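Local coordinates for Blr3880 protein (Bradyrhizobium japonicum, PDB 2OOD) that probably catalyses the zinc-dependent hydrolytic deamination of guanine to xanthine and ammonia, the first step of guanine degradation, at residues D254-E260 and N280-M285. Numbering follows the deposited sequence.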
loop_
_atom_site.group_PDB
_atom_site.type_symbol
_atom_site.label_atom_id
_atom_site.label_comp_id
_atom_site.label_asym_id
_atom_site.label_seq_id
_atom_site.Cartn_x
_atom_site.Cartn_y
_atom_site.Cartn_z
ATOM N N ASP A 254 -18.169 -9.843 -25.853
ATOM C CA ASP A 254 -17.434 -9.452 -24.653
ATOM C C ASP A 254 -15.980 -9.106 -24.976
ATOM O O ASP A 254 -15.475 -9.428 -26.054
ATOM C CB ASP A 254 -17.508 -10.560 -23.587
ATOM C CG ASP A 254 -17.263 -11.948 -24.157
ATOM O OD1 ASP A 254 -16.434 -12.073 -25.082
ATOM O OD2 ASP A 254 -17.886 -12.917 -23.670
ATOM N N TYR A 255 -15.306 -8.444 -24.040
ATOM C CA TYR A 255 -13.925 -8.043 -24.257
ATOM C C TYR A 255 -13.045 -9.215 -24.708
ATOM O O TYR A 255 -12.265 -9.084 -25.656
ATOM C CB TYR A 255 -13.373 -7.404 -22.982
ATOM C CG TYR A 255 -12.282 -6.379 -23.219
ATOM C CD1 TYR A 255 -12.271 -5.178 -22.518
ATOM C CD2 TYR A 255 -11.246 -6.620 -24.114
ATOM C CE1 TYR A 255 -11.252 -4.241 -22.700
ATOM C CE2 TYR A 255 -10.220 -5.693 -24.303
ATOM C CZ TYR A 255 -10.225 -4.508 -23.591
ATOM O OH TYR A 255 -9.189 -3.602 -23.745
ATOM N N LEU A 256 -13.165 -10.357 -24.036
ATOM C CA LEU A 256 -12.374 -11.525 -24.409
ATOM C C LEU A 256 -12.743 -11.974 -25.824
ATOM O O LEU A 256 -11.913 -12.517 -26.548
ATOM C CB LEU A 256 -12.623 -12.671 -23.422
ATOM C CG LEU A 256 -11.882 -13.991 -23.650
ATOM C CD1 LEU A 256 -10.391 -13.774 -23.562
ATOM C CD2 LEU A 256 -12.307 -14.999 -22.612
ATOM N N GLY A 257 -13.991 -11.737 -26.214
ATOM C CA GLY A 257 -14.451 -12.133 -27.533
ATOM C C GLY A 257 -13.698 -11.454 -28.658
ATOM O O GLY A 257 -13.516 -12.036 -29.732
ATOM N N VAL A 258 -13.261 -10.221 -28.421
ATOM C CA VAL A 258 -12.521 -9.477 -29.426
ATOM C C VAL A 258 -11.225 -10.197 -29.781
ATOM O O VAL A 258 -10.880 -10.318 -30.956
ATOM C CB VAL A 258 -12.172 -8.068 -28.927
ATOM C CG1 VAL A 258 -11.398 -7.312 -30.006
ATOM C CG2 VAL A 258 -13.443 -7.325 -28.549
ATOM N N TYR A 259 -10.508 -10.676 -28.765
ATOM C CA TYR A 259 -9.247 -11.377 -28.984
ATOM C C TYR A 259 -9.425 -12.780 -29.541
ATOM O O TYR A 259 -8.540 -13.277 -30.231
ATOM C CB TYR A 259 -8.434 -11.456 -27.688
ATOM C CG TYR A 259 -8.048 -10.108 -27.138
ATOM C CD1 TYR A 259 -7.364 -9.188 -27.917
ATOM C CD2 TYR A 259 -8.392 -9.740 -25.848
ATOM C CE1 TYR A 259 -7.041 -7.933 -27.426
ATOM C CE2 TYR A 259 -8.072 -8.490 -25.347
ATOM C CZ TYR A 259 -7.400 -7.591 -26.140
ATOM O OH TYR A 259 -7.104 -6.334 -25.650
ATOM N N GLU A 260 -10.546 -13.430 -29.228
ATOM C CA GLU A 260 -10.794 -14.777 -29.738
ATOM C C GLU A 260 -11.107 -14.711 -31.232
ATOM O O GLU A 260 -10.795 -15.632 -31.989
ATOM C CB GLU A 260 -11.965 -15.424 -29.003
ATOM C CG GLU A 260 -11.682 -15.794 -27.568
ATOM C CD GLU A 260 -12.949 -16.128 -26.804
ATOM O OE1 GLU A 260 -13.840 -15.248 -26.719
ATOM O OE2 GLU A 260 -13.054 -17.263 -26.289
ATOM N N ASN A 280 -18.203 -16.347 -17.409
ATOM C CA ASN A 280 -18.136 -17.021 -18.691
ATOM C C ASN A 280 -16.752 -16.786 -19.292
ATOM O O ASN A 280 -16.107 -17.719 -19.776
ATOM C CB ASN A 280 -19.222 -16.478 -19.627
ATOM C CG ASN A 280 -19.174 -17.115 -21.001
ATOM O OD1 ASN A 280 -19.109 -18.336 -21.125
ATOM N ND2 ASN A 280 -19.212 -16.291 -22.042
ATOM N N GLU A 281 -16.297 -15.538 -19.253
ATOM C CA GLU A 281 -14.985 -15.204 -19.790
ATOM C C GLU A 281 -13.895 -15.955 -19.027
ATOM O O GLU A 281 -12.936 -16.435 -19.624
ATOM C CB GLU A 281 -14.755 -13.687 -19.739
ATOM C CG GLU A 281 -15.535 -12.930 -20.813
ATOM C CD GLU A 281 -15.405 -11.422 -20.694
ATOM O OE1 GLU A 281 -15.794 -10.875 -19.640
ATOM O OE2 GLU A 281 -14.917 -10.782 -21.655
ATOM N N PHE A 282 -14.043 -16.075 -17.712
ATOM C CA PHE A 282 -13.054 -16.802 -16.931
ATOM C C PHE A 282 -13.055 -18.260 -17.373
ATOM O O PHE A 282 -11.997 -18.828 -17.639
ATOM C CB PHE A 282 -13.359 -16.722 -15.432
ATOM C CG PHE A 282 -12.768 -15.517 -14.749
ATOM C CD1 PHE A 282 -11.402 -15.273 -14.793
ATOM C CD2 PHE A 282 -13.568 -14.648 -14.020
ATOM C CE1 PHE A 282 -10.841 -14.180 -14.117
ATOM C CE2 PHE A 282 -13.010 -13.553 -13.343
ATOM C CZ PHE A 282 -11.645 -13.328 -13.395
ATOM N N ARG A 283 -14.238 -18.867 -17.457
ATOM C CA ARG A 283 -14.330 -20.262 -17.867
ATOM C C ARG A 283 -13.717 -20.502 -19.241
ATOM O O ARG A 283 -13.071 -21.521 -19.457
ATOM C CB ARG A 283 -15.783 -20.749 -17.865
ATOM C CG ARG A 283 -16.364 -21.037 -16.479
ATOM C CD ARG A 283 -17.672 -21.840 -16.568
ATOM N NE ARG A 283 -18.657 -21.191 -17.442
ATOM C CZ ARG A 283 -19.507 -20.238 -17.055
ATOM N NH1 ARG A 283 -19.516 -19.817 -15.788
ATOM N NH2 ARG A 283 -20.325 -19.678 -17.945
ATOM N N ARG A 284 -13.915 -19.574 -20.169
ATOM C CA ARG A 284 -13.368 -19.731 -21.511
ATOM C C ARG A 284 -11.843 -19.732 -21.483
ATOM O O ARG A 284 -11.203 -20.555 -22.142
ATOM C CB ARG A 284 -13.867 -18.617 -22.436
ATOM C CG ARG A 284 -15.377 -18.547 -22.558
ATOM C CD ARG A 284 -15.793 -18.285 -23.977
ATOM N NE ARG A 284 -15.386 -16.970 -24.452
ATOM C CZ ARG A 284 -15.950 -15.832 -24.064
ATOM N NH1 ARG A 284 -16.943 -15.853 -23.186
ATOM N NH2 ARG A 284 -15.539 -14.677 -24.571
HETATM N N MSE A 285 -11.259 -18.809 -20.727
HETATM C CA MSE A 285 -9.804 -18.736 -20.628
HETATM C C MSE A 285 -9.269 -20.019 -19.997
HETATM O O MSE A 285 -8.314 -20.614 -20.490
HETATM C CB MSE A 285 -9.392 -17.529 -19.794
HETATM C CG MSE A 285 -9.832 -16.215 -20.400
HETATM SE SE MSE A 285 -9.322 -14.690 -19.293
HETATM C CE MSE A 285 -7.431 -14.614 -19.783
#
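Arg284 clamps both ends of helix 255-260 to helix 279-288 through a salt-bridge network with Asp254 and Glu260, joining two neighbouring helices on the outside of the amidohydrolase TIM barrel. The short helix axes run 10.5 Å apart at 33°. Toward Asp254 the grip is end-on: NH2 of Arg284 lies 2.8 Å from OD1 of Asp254 while NH1 reaches OD2. Toward Glu260 it is side-on, with NE of Arg284 meeting the syn lone pair of OE2 at 3.0 Å and NH2 taking OE1. The bent arginine chain lays the guanidinium edge-on to both acids: CG of Asp254 and CD of Glu260 lie at its edge, in plane, and NH2 is shared between them. A methionine in place of Arg284 would probably leave Asp254 without this charged partner and Glu260 with Lys288 but no shared arginine. This charged side is partly exposed, and Glu260 OE2 also pairs with Lys288. The buried side combines apolar packing with one carboxylate. Leu256 sets CD2 over one guanidinium face and 3.5 Å from CG of selenomethionine Met285; Leu256 CG, anti to its own N (chi1 180°), carries the methyls between the helices. The Tyr255 hydroxyl turns off to Glu241, and the side chain comes within about 6 Å of bound guanine. Asp254 is the N-cap, OD1 taking a weak bond from Gly257 N. Both oxygens of the buried Glu281 carboxylate have a backbone partner: OE1 is held by Ser278 N, just before its own helix, while OE2 reaches across to accept from Leu256 N, two residues past the N-cap, over 3.0 Å at 171°, met nearly along its C-O axis.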